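Local structure of attaching and effacing protein, pathogenesis factor (Escherichia coli, 4E9L) at residues D101-G106 / I158-T163; D190-N195 / Q278-E283; L260-K265 / L287-G292. The protein serves as an adhesin of the intimin/invasin family, here represented by a row of immunoglobulin-like domains that probably hold its binding parts away from the bacterial surface. One frame throughout, in Å; residues are numbered along the deposited sequence.

Contact 1: residues D101-G106 / I158-T163; sequences DKPVVG and ISLGTT
Pro-103 meets Leu-160 first along the loop: its ring atoms CB and CG both lie against CD1 of Leu-160, with CB at 3.7 Å from that methyl, and the two side chains cross at about a right angle. Proline suits this buried, extended piece of loop, its ring giving a compact apolar face. Val-104 turns its own side chain away and contributes its carbonyl, O lying 3.6 Å from Leu-160 CD1. At Val-105 the branched side chain reaches the turn beyond the strand: CG1, anti to the carbonyl carbon (chi1 -70°), comes within 3.5 Å of Thr-163 C. Gly-106 then makes the polar link, its N bonding to Gly-161 O at 2.8 Å. The bond is bent, 141° at the hydrogen, and the donor stands well above the carbonyl plane. Gly-106 CA also approaches Leu-160 O at 3.4 Å in a CA-H...O contact; its positive phi of 79° is readily adopted by glycine. The loop between strands 95-99 and 108-114 is thus tied to the residues just after strand 153-159. Leu-160 packs on Val-109 of strand 108-114 and Val-187 of strand 183-187, between the two sheets of an immunoglobulin-like beta sandwich of the invasin type.

Contact 2: residues D190-N195 / Q278-E283; sequences DALSSN and QPAATE
Thr-282 donates from OG1 to Ser-194 O at 2.6 Å, a short bond whose donor is tilted only 16° from the carbonyl plane. The hydroxyl also lies within hydrogen-bonding distance of Ser-197 O, so it sits among several backbone carbonyls; Asn-195 O is a further one, 3.2 Å from OG1. Threonine suits this place because one branch is polar while the other, the methyl CG2, rests loosely beside Asn-195 CA, 4.2 Å away. Its chi1 of -31° is well off a staggered value, bringing OG1 to the carbonyl of Ser-194. The hydroxyl of Ser-194 points to Pro-279 O at 3.3 Å, a weak bond made doubtful by a second deposited conformer of the serine and by another acceptor for the same proton.

Segment 190-195 is the connection that leaves strand 183-187 of one immunoglobulin-like domain and enters strand 198-201 of the next, as in the multidomain rods of the invasin family. Residues 280-283 belong to the short loop that interrupts strand 278-290 of the second domain, so the incoming chain is held against that interruption.

Beyond the polar bonds, Leu-192 carries the packing. Its chi1 of -172° sets CG anti to the backbone N; from there CD1 lies 4.1 Å from Ala-280 CB, and CD2 lies 3.5 Å from Ala-280 O. That carbonyl is buried without a polar partner, sheltered by the methyl of the leucine. The small alanine lets the leucine come close to the backbone, and the leucine continues onto Ile-226, Leu-229 and Phe-275.

Contact 3: residues L260-K265 / L287-G292; sequences LTTGGK and LTVIAG
Val-289 and Thr-262 reach toward each other tip to tip, and the valine can be followed outward atom by atom. Its CB lies 3.8 Å from Lys-265 O. From there CG1, anti to the backbone N (chi1 -177°), stays close to the same carbonyl at 3.6 Å and also approaches Thr-262 CB at 3.9 Å. The other branch, CG2, meets the methyl CG2 of Thr-262 at 3.5 Å, a close methyl-to-methyl contact. Valine suits the place because its two branches together serve both neighbours, the carbonyl of Lys-265 and the threonine. Threonine suits the opposite side for its mixed character: the methyl joins the apolar interior, while OG1 is hydrogen-bonded to Glu-210 O and only weakly to Gly-209 N.

Two residues earlier in each segment, Leu-260 CD1 and Leu-287 CD2 also point tip to tip, at a looser 4.2 Å. Lys-265 touches Val-289 through its backbone; its NZ forms a salt bridge with Glu-241.

No hydrogen bond joins the two segments, as expected for facing layers of a beta sandwich. Leu-260 belongs to strand 255-261 in one sheet and Leu-287 and Val-289 to strand 278-290 in the other. Leu-260 packs on Val-214 of its own sheet and across the sandwich on Val-271; Leu-287 on Val-206 of its own sheet and across on Thr-212; Val-289 on Leu-269 of neighbouring strand 267-275.

In the fold
From the N terminus, contact 1 closes first, bringing residues 158-163 back to the loop at 101-106 within one immunoglobulin-like domain. The chain then passes through 190-195, where contact 2 opens; this connection also brushes contact 1, Val-104 and Val-105 packing on Asp-190, so the two lie next to each other at the junction of successive domains. Contact 2 closes only at 278-283, by which time contact 3 has opened at 260-265; contact 3 closes at 287-292, and the two therefore cross. Both use strand 278-290: contact 2 near its start, beside the preceding domain, contact 3 near its end, with centres about 26 Å apart. There Gly-292 N bonds to Asp-322 as the chain moves on toward strand 300-303.

Contact 1: residues D101-G106 / I158-T163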
ATOM      1  N   ASP A 101      12.506  29.959  -0.017  1.00 14.94           N
ATOM      2  CA  ASP A 101      12.820  28.546  -0.051  1.00 15.89           C
ATOM      3  C   ASP A 101      11.432  27.872  -0.202  1.00 22.47           C
ATOM      4  O   ASP A 101      10.400  28.507   0.054  1.00 22.63           O
ATOM      5  CB  ASP A 101      13.573  28.108   1.210  1.00 18.25           C
ATOM      6  CG  ASP A 101      13.902  26.620   1.264  1.00 33.56           C
ATOM      7  OD1 ASP A 101      13.920  25.967   0.181  1.00 33.86           O
ATOM      8  OD2 ASP A 101      14.104  26.099   2.385  1.00 39.71           O
ATOM      9  N   LYS A 102      11.391  26.649  -0.724  1.00 20.08           N
ATOM     10  CA  LYS A 102      10.115  25.983  -0.990  1.00 20.24           C
ATOM     11  C   LYS A 102       9.157  26.710  -1.977  1.00 22.18           C
ATOM     12  O   LYS A 102       7.939  26.772  -1.725  1.00 22.56           O
ATOM     13  CB  LYS A 102       9.439  25.446   0.286  1.00 22.32           C
ATOM     14  CG  LYS A 102      10.336  24.452   1.010  1.00 32.25           C
ATOM     15  CD  LYS A 102       9.604  23.698   2.106  1.00 50.74           C
ATOM     16  CE  LYS A 102      10.541  23.077   3.124  1.00 60.61           C
ATOM     17  NZ  LYS A 102      11.662  22.305   2.509  1.00 67.29           N
ATOM     18  N   PRO A 103       9.651  27.274  -3.111  1.00 17.77           N
ATOM     19  CA  PRO A 103       8.699  27.803  -4.097  1.00 18.78           C
ATOM     20  C   PRO A 103       7.984  26.577  -4.699  1.00 22.19           C
ATOM     21  O   PRO A 103       8.479  25.443  -4.586  1.00 20.74           O
ATOM     22  CB  PRO A 103       9.610  28.470  -5.130  1.00 20.16           C
ATOM     23  CG  PRO A 103      10.845  27.615  -5.121  1.00 22.66           C
ATOM     24  CD  PRO A 103      11.033  27.308  -3.649  1.00 18.82           C
ATOM     25  N   VAL A 104       6.822  26.791  -5.292  1.00 20.37           N
ATOM     26  CA  VAL A 104       6.029  25.701  -5.872  1.00 20.89           C
ATOM     27  C   VAL A 104       6.340  25.607  -7.355  1.00 23.30           C
ATOM     28  O   VAL A 104       6.576  26.640  -8.007  1.00 21.81           O
ATOM     29  CB  VAL A 104       4.508  25.947  -5.600  1.00 26.00           C
ATOM     30  CG1 VAL A 104       3.625  24.820  -6.158  1.00 25.39           C
ATOM     31  CG2 VAL A 104       4.246  26.126  -4.097  1.00 26.32           C
ATOM     32  N   VAL A 105       6.298  24.385  -7.907  1.00 19.24           N
ATOM     33  CA  VAL A 105       6.447  24.150  -9.354  1.00 19.31           C
ATOM     34  C   VAL A 105       5.493  25.066 -10.104  1.00 24.26           C
ATOM     35  O   VAL A 105       4.370  25.327  -9.624  1.00 20.88           O
ATOM     36  CB  VAL A 105       6.214  22.665  -9.772  1.00 21.79           C
ATOM     37  CG1 VAL A 105       7.331  21.777  -9.275  1.00 20.45           C
ATOM     38  CG2 VAL A 105       4.846  22.137  -9.320  1.00 21.11           C
ATOM     39  N   GLY A 106       5.973  25.607 -11.230  1.00 23.09           N
ATOM     40  CA  GLY A 106       5.193  26.517 -12.055  1.00 23.04           C
ATOM     41  C   GLY A 106       5.148  27.928 -11.517  1.00 26.00           C
ATOM     42  O   GLY A 106       4.604  28.821 -12.167  1.00 26.55           O
ATOM     43  N   ILE A 158      13.469  33.738 -11.612  1.00 16.49           N
ATOM     44  CA  ILE A 158      13.418  32.405 -12.231  1.00 15.68           C
ATOM     45  C   ILE A 158      11.954  31.945 -12.381  1.00 20.10           C
ATOM     46  O   ILE A 158      11.231  31.913 -11.389  1.00 21.23           O
ATOM     47  CB  ILE A 158      14.307  31.341 -11.502  1.00 17.63           C
ATOM     48  CG1 ILE A 158      15.804  31.736 -11.534  1.00 18.49           C
ATOM     49  CG2 ILE A 158      14.128  29.939 -12.147  1.00 17.96           C
ATOM     50  CD1 ILE A 158      16.650  31.132 -10.363  1.00 25.57           C
ATOM     51  N   SER A 159      11.513  31.633 -13.605  1.00 17.36           N
ATOM     52  CA  SER A 159      10.167  31.081 -13.840  1.00 19.48           C
ATOM     53  C   SER A 159      10.386  29.582 -13.795  1.00 25.02           C
ATOM     54  O   SER A 159      11.158  29.054 -14.597  1.00 25.76           O
ATOM     55  CB  SER A 159       9.629  31.478 -15.217  1.00 25.45           C
ATOM     56  OG  SER A 159       9.555  32.889 -15.332  1.00 42.35           O
ATOM     57  N   LEU A 160       9.786  28.912 -12.811  1.00 22.34           N
ATOM     58  CA  LEU A 160       9.981  27.479 -12.603  1.00 21.36           C
ATOM     59  C   LEU A 160       9.168  26.632 -13.518  1.00 24.52           C
ATOM     60  O   LEU A 160       8.026  26.955 -13.808  1.00 24.17           O
ATOM     61  CB  LEU A 160       9.683  27.085 -11.143  1.00 20.45           C
ATOM     62  CG  LEU A 160      10.561  27.774 -10.090  1.00 24.12           C
ATOM     63  CD1 LEU A 160       9.909  27.713  -8.735  1.00 23.75           C
ATOM     64  CD2 LEU A 160      11.979  27.170 -10.069  1.00 22.37           C
ATOM     65  N   GLY A 161       9.753  25.523 -13.936  1.00 21.82           N
ATOM     66  CA  GLY A 161       9.057  24.529 -14.733  1.00 22.09           C
ATOM     67  C   GLY A 161       8.129  23.733 -13.825  1.00 25.09           C
ATOM     68  O   GLY A 161       7.896  24.099 -12.663  1.00 23.79           O
ATOM     69  N   THR A 162       7.630  22.613 -14.332  1.00 20.73           N
ATOM     70  CA  THR A 162       6.671  21.765 -13.615  1.00 20.38           C
ATOM     71  C   THR A 162       7.301  20.572 -12.892  1.00 23.29           C
ATOM     72  O   THR A 162       6.555  19.745 -12.360  1.00 24.32           O
ATOM     73  CB  THR A 162       5.608  21.284 -14.601  1.00 25.01           C
ATOM     74  OG1 THR A 162       6.272  20.595 -15.658  1.00 30.04           O
ATOM     75  CG2 THR A 162       4.771  22.419 -15.162  1.00 27.90           C
ATOM     76  N   THR A 163       8.652  20.465 -12.866  1.00 18.71           N
ATOM     77  CA  THR A 163       9.347  19.352 -12.206  1.00 19.79           C
ATOM     78  C   THR A 163       9.762  19.750 -10.801  1.00 23.51           C
ATOM     79  O   THR A 163      10.491  20.732 -10.647  1.00 22.97           O
ATOM     80  CB  THR A 163      10.595  18.916 -13.022  1.00 27.56           C
ATOM     81  OG1 THR A 163      10.185  18.593 -14.350  1.00 30.07           O
ATOM     82  CG2 THR A 163      11.339  17.724 -12.380  1.00 23.52           C
TER

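Contact 2: residues D190-N195 / Q278-E283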
ATOM      1  N   ASP A 190       2.891  20.821  -6.417  1.00 18.73           N
ATOM      2  CA  ASP A 190       1.685  21.614  -6.215  1.00 18.94           C
ATOM      3  C   ASP A 190       0.675  20.827  -5.320  1.00 23.04           C
ATOM      4  O   ASP A 190       1.040  19.789  -4.732  1.00 22.42           O
ATOM      5  CB  ASP A 190       1.087  22.001  -7.590  1.00 21.70           C
ATOM      6  CG  ASP A 190       0.346  23.332  -7.623  1.00 32.03           C
ATOM      7  OD1 ASP A 190      -0.190  23.752  -6.563  1.00 31.29           O
ATOM      8  OD2 ASP A 190       0.231  23.911  -8.713  1.00 37.69           O
ATOM      9  N   ALA A 191      -0.567  21.315  -5.200  1.00 20.38           N
ATOM     10  CA  ALA A 191      -1.589  20.649  -4.380  1.00 21.20           C
ATOM     11  C   ALA A 191      -1.813  19.195  -4.817  1.00 24.80           C
ATOM     12  O   ALA A 191      -1.659  18.861  -5.998  1.00 23.04           O
ATOM     13  CB  ALA A 191      -2.910  21.412  -4.442  1.00 22.24           C
ATOM     14  N   LEU A 192      -2.192  18.338  -3.856  1.00 22.54           N
ATOM     15  CA  LEU A 192      -2.467  16.946  -4.164  1.00 22.50           C
ATOM     16  C   LEU A 192      -3.580  16.859  -5.219  1.00 25.14           C
ATOM     17  O   LEU A 192      -4.628  17.496  -5.076  1.00 26.60           O
ATOM     18  CB  LEU A 192      -2.844  16.192  -2.875  1.00 22.79           C
ATOM     19  CG  LEU A 192      -2.966  14.657  -3.013  1.00 26.78           C
ATOM     20  CD1 LEU A 192      -2.680  13.961  -1.691  1.00 27.30           C
ATOM     21  CD2 LEU A 192      -4.328  14.257  -3.528  1.00 28.76           C
ATOM     22  N   SER A 193      -3.317  16.109  -6.288  1.00 20.44           N
ATOM     23  CA  SER A 193      -4.268  15.834  -7.361  1.00 20.37           C
ATOM     24  C   SER A 193      -4.866  14.444  -7.155  1.00 23.13           C
ATOM     25  O   SER A 193      -4.138  13.454  -7.305  1.00 20.08           O
ATOM     26  CB  SER A 193      -3.571  15.883  -8.723  1.00 22.89           C
ATOM     27  OG  SER A 193      -4.379  15.364  -9.776  1.00 28.07           O
ATOM     28  N   SER A 194      -6.204  14.355  -6.854  1.00 21.85           N
ATOM     29  CA  SER A 194      -6.900  13.076  -6.688  0.50 22.38           C
ATOM     30  C   SER A 194      -6.834  12.271  -7.987  1.00 25.05           C
ATOM     31  O   SER A 194      -6.766  11.055  -7.948  1.00 22.76           O
ATOM     32  CB  SER A 194      -8.362  13.302  -6.310  0.50 27.57           C
ATOM     33  OG  SER A 194      -8.479  14.160  -5.186  0.50 39.57           O
ATOM     34  N   ASN A 195      -6.837  12.964  -9.142  1.00 22.30           N
ATOM     35  CA  ASN A 195      -6.798  12.309 -10.461  1.00 23.10           C
ATOM     36  C   ASN A 195      -5.490  11.598 -10.765  1.00 23.90           C
ATOM     37  O   ASN A 195      -5.517  10.537 -11.375  1.00 25.14           O
ATOM     38  CB  ASN A 195      -7.115  13.311 -11.574  1.00 32.38           C
ATOM     39  CG  ASN A 195      -8.454  13.978 -11.405  1.00 63.41           C
ATOM     40  OD1 ASN A 195      -9.503  13.411 -11.731  1.00 54.89           O
ATOM     41  ND2 ASN A 195      -8.442  15.178 -10.835  1.00 58.35           N
ATOM     42  N   GLN A 278     -10.142  15.203   2.907  1.00 27.40           N
ATOM     43  CA  GLN A 278     -10.633  15.038   1.526  1.00 27.35           C
ATOM     44  C   GLN A 278     -10.042  13.772   0.838  1.00 26.81           C
ATOM     45  O   GLN A 278      -8.863  13.487   1.068  1.00 23.84           O
ATOM     46  CB  GLN A 278     -10.257  16.278   0.684  1.00 29.93           C
ATOM     47  CG  GLN A 278     -11.099  17.531   0.980  1.00 47.61           C
ATOM     48  CD  GLN A 278     -12.494  17.416   0.415  1.00 66.53           C
ATOM     49  OE1 GLN A 278     -13.452  17.089   1.125  1.00 55.57           O
ATOM     50  NE2 GLN A 278     -12.632  17.650  -0.887  1.00 66.97           N
ATOM     51  N   PRO A 279     -10.773  13.129  -0.124  1.00 24.54           N
ATOM     52  CA  PRO A 279     -10.202  11.976  -0.848  1.00 23.69           C
ATOM     53  C   PRO A 279      -8.837  12.279  -1.435  1.00 26.48           C
ATOM     54  O   PRO A 279      -8.620  13.344  -2.028  1.00 25.49           O
ATOM     55  CB  PRO A 279     -11.214  11.700  -1.960  1.00 25.41           C
ATOM     56  CG  PRO A 279     -12.502  12.221  -1.429  1.00 31.06           C
ATOM     57  CD  PRO A 279     -12.163  13.403  -0.565  1.00 26.84           C
ATOM     58  N   ALA A 280      -7.896  11.368  -1.213  1.00 21.96           N
ATOM     59  CA  ALA A 280      -6.533  11.564  -1.712  1.00 22.12           C
ATOM     60  C   ALA A 280      -6.290  10.772  -2.994  1.00 27.02           C
ATOM     61  O   ALA A 280      -5.201  10.833  -3.542  1.00 29.17           O
ATOM     62  CB  ALA A 280      -5.509  11.200  -0.640  1.00 22.57           C
ATOM     63  N   ALA A 281      -7.288  10.026  -3.475  1.00 22.08           N
ATOM     64  CA  ALA A 281      -7.133   9.234  -4.699  1.00 22.00           C
ATOM     65  C   ALA A 281      -8.366   9.310  -5.576  1.00 27.07           C
ATOM     66  O   ALA A 281      -9.441   9.684  -5.100  1.00 23.77           O
ATOM     67  CB  ALA A 281      -6.793   7.791  -4.360  1.00 22.16           C
ATOM     68  N   THR A 282      -8.205   8.958  -6.866  1.00 28.24           N
ATOM     69  CA  THR A 282      -9.270   8.990  -7.875  1.00 29.58           C
ATOM     70  C   THR A 282     -10.448   8.128  -7.469  1.00 32.42           C
ATOM     71  O   THR A 282     -11.590   8.582  -7.483  1.00 32.82           O
ATOM     72  CB  THR A 282      -8.730   8.554  -9.256  1.00 41.78           C
ATOM     73  OG1 THR A 282      -7.350   8.912  -9.392  1.00 48.45           O
ATOM     74  CG2 THR A 282      -9.529   9.138 -10.389  1.00 36.06           C
ATOM     75  N   GLU A 283     -10.168   6.890  -7.083  1.00 26.47           N
ATOM     76  CA  GLU A 283     -11.224   5.968  -6.695  1.00 26.14           C
ATOM     77  C   GLU A 283     -10.719   5.118  -5.552  1.00 26.21           C
ATOM     78  O   GLU A 283      -9.518   4.875  -5.444  1.00 24.54           O
ATOM     79  CB  GLU A 283     -11.684   5.112  -7.894  1.00 28.28           C
ATOM     80  CG  GLU A 283     -10.577   4.297  -8.547  1.00 39.89           C
ATOM     81  CD  GLU A 283     -10.992   3.489  -9.764  1.00 71.82           C
ATOM     82  OE1 GLU A 283     -11.905   2.640  -9.641  1.00 70.85           O
ATOM     83  OE2 GLU A 283     -10.372   3.681 -10.836  1.00 69.43           O
TER

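Contact 3: residues L260-K265 / L287-G292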
ATOM      1  N   LEU A 260      -4.537  -2.477   6.679  1.00 13.48           N
ATOM      2  CA  LEU A 260      -5.993  -2.491   6.740  1.00 15.83           C
ATOM      3  C   LEU A 260      -6.327  -3.824   7.402  1.00 18.70           C
ATOM      4  O   LEU A 260      -5.947  -4.871   6.868  1.00 17.92           O
ATOM      5  CB  LEU A 260      -6.581  -2.428   5.300  1.00 17.44           C
ATOM      6  CG  LEU A 260      -8.114  -2.302   5.139  1.00 25.40           C
ATOM      7  CD1 LEU A 260      -8.466  -1.946   3.704  1.00 27.15           C
ATOM      8  CD2 LEU A 260      -8.804  -3.622   5.425  1.00 31.08           C
ATOM      9  N   THR A 261      -6.999  -3.791   8.566  1.00 14.64           N
ATOM     10  CA  THR A 261      -7.393  -5.021   9.257  1.00 14.85           C
ATOM     11  C   THR A 261      -8.902  -5.182   9.096  1.00 19.13           C
ATOM     12  O   THR A 261      -9.652  -4.262   9.414  1.00 18.64           O
ATOM     13  CB  THR A 261      -7.000  -5.011  10.758  1.00 19.76           C
ATOM     14  OG1 THR A 261      -5.639  -4.607  10.923  1.00 21.03           O
ATOM     15  CG2 THR A 261      -7.216  -6.385  11.428  1.00 20.31           C
ATOM     16  N   THR A 262      -9.349  -6.339   8.624  1.00 16.42           N
ATOM     17  CA  THR A 262     -10.800  -6.588   8.496  1.00 17.40           C
ATOM     18  C   THR A 262     -11.323  -7.094   9.843  1.00 21.94           C
ATOM     19  O   THR A 262     -10.543  -7.585  10.654  1.00 20.58           O
ATOM     20  CB  THR A 262     -11.080  -7.644   7.406  1.00 22.28           C
ATOM     21  OG1 THR A 262     -10.546  -8.881   7.851  1.00 18.19           O
ATOM     22  CG2 THR A 262     -10.485  -7.265   6.046  1.00 23.47           C
ATOM     23  N   GLY A 263     -12.638  -7.007  10.053  1.00 20.82           N
ATOM     24  CA  GLY A 263     -13.275  -7.556  11.248  1.00 20.72           C
ATOM     25  C   GLY A 263     -14.006  -8.843  10.887  1.00 23.46           C
ATOM     26  O   GLY A 263     -13.680  -9.462   9.872  1.00 22.36           O
ATOM     27  N   GLY A 264     -15.043  -9.191  11.652  1.00 19.32           N
ATOM     28  CA  GLY A 264     -15.823 -10.417  11.450  1.00 19.01           C
ATOM     29  C   GLY A 264     -16.922 -10.371  10.400  1.00 22.70           C
ATOM     30  O   GLY A 264     -17.605 -11.380  10.154  1.00 22.00           O
ATOM     31  N   LYS A 265     -17.124  -9.188   9.806  1.00 18.37           N
ATOM     32  CA  LYS A 265     -18.173  -8.972   8.810  1.00 18.37           C
ATOM     33  C   LYS A 265     -17.618  -9.199   7.411  1.00 19.59           C
ATOM     34  O   LYS A 265     -16.621  -8.580   7.046  1.00 19.24           O
ATOM     35  CB  LYS A 265     -18.735  -7.543   8.955  1.00 20.42           C
ATOM     36  CG  LYS A 265     -20.193  -7.436   8.572  1.00 35.95           C
ATOM     37  CD  LYS A 265     -20.765  -6.100   8.997  1.00 36.38           C
ATOM     38  CE  LYS A 265     -22.204  -5.970   8.570  1.00 47.56           C
ATOM     39  NZ  LYS A 265     -22.587  -4.536   8.417  1.00 64.35           N
ATOM     40  N   LEU A 287     -11.922  -4.258  -2.029  1.00 21.04           N
ATOM     41  CA  LEU A 287     -11.653  -5.642  -1.703  1.00 20.43           C
ATOM     42  C   LEU A 287     -12.910  -6.328  -1.199  1.00 21.56           C
ATOM     43  O   LEU A 287     -13.901  -5.666  -0.844  1.00 21.76           O
ATOM     44  CB  LEU A 287     -10.421  -5.858  -0.782  1.00 20.86           C
ATOM     45  CG  LEU A 287     -10.434  -5.386   0.680  1.00 25.74           C
ATOM     46  CD1 LEU A 287     -11.054  -6.453   1.619  1.00 26.80           C
ATOM     47  CD2 LEU A 287      -9.007  -5.233   1.173  1.00 28.68           C
ATOM     48  N   THR A 288     -12.876  -7.647  -1.220  1.00 16.72           N
ATOM     49  CA  THR A 288     -13.936  -8.480  -0.694  1.00 16.76           C
ATOM     50  C   THR A 288     -13.405  -9.134   0.568  1.00 19.02           C
ATOM     51  O   THR A 288     -12.348  -9.797   0.542  1.00 18.00           O
ATOM     52  CB  THR A 288     -14.377  -9.516  -1.752  1.00 24.24           C
ATOM     53  OG1 THR A 288     -14.970  -8.807  -2.838  1.00 25.58           O
ATOM     54  CG2 THR A 288     -15.401 -10.503  -1.220  1.00 24.14           C
ATOM     55  N   VAL A 289     -14.142  -8.980   1.664  1.00 15.26           N
ATOM     56  CA  VAL A 289     -13.827  -9.708   2.893  1.00 13.05           C
ATOM     57  C   VAL A 289     -14.570 -11.060   2.771  1.00 16.70           C
ATOM     58  O   VAL A 289     -15.792 -11.101   2.618  1.00 15.27           O
ATOM     59  CB  VAL A 289     -14.132  -8.957   4.218  1.00 15.61           C
ATOM     60  CG1 VAL A 289     -13.684  -9.779   5.440  1.00 14.35           C
ATOM     61  CG2 VAL A 289     -13.484  -7.571   4.238  1.00 14.96           C
ATOM     62  N   ILE A 290     -13.816 -12.144   2.776  1.00 14.90           N
ATOM     63  CA  ILE A 290     -14.333 -13.510   2.708  1.00 15.27           C
ATOM     64  C   ILE A 290     -14.284 -14.112   4.106  1.00 18.67           C
ATOM     65  O   ILE A 290     -13.763 -13.455   5.008  1.00 15.91           O
ATOM     66  CB  ILE A 290     -13.566 -14.320   1.630  1.00 18.76           C
ATOM     67  CG1 ILE A 290     -12.059 -14.531   2.003  1.00 18.80           C
ATOM     68  CG2 ILE A 290     -13.742 -13.638   0.237  1.00 18.21           C
ATOM     69  CD1 ILE A 290     -11.299 -15.636   1.145  1.00 17.92           C
ATOM     70  N   ALA A 291     -14.819 -15.341   4.317  1.00 16.55           N
ATOM     71  CA  ALA A 291     -14.783 -15.944   5.656  1.00 16.51           C
ATOM     72  C   ALA A 291     -13.368 -16.080   6.204  1.00 18.87           C
ATOM     73  O   ALA A 291     -12.408 -16.250   5.439  1.00 16.80           O
ATOM     74  CB  ALA A 291     -15.498 -17.305   5.666  1.00 17.21           C
ATOM     75  N   GLY A 292     -13.245 -16.011   7.528  1.00 15.39           N
ATOM     76  CA  GLY A 292     -11.955 -16.166   8.185  1.00 15.20           C
ATOM     77  C   GLY A 292     -11.451 -17.600   8.105  1.00 21.51           C
ATOM     78  O   GLY A 292     -12.092 -18.474   7.489  1.00 20.10           O
TER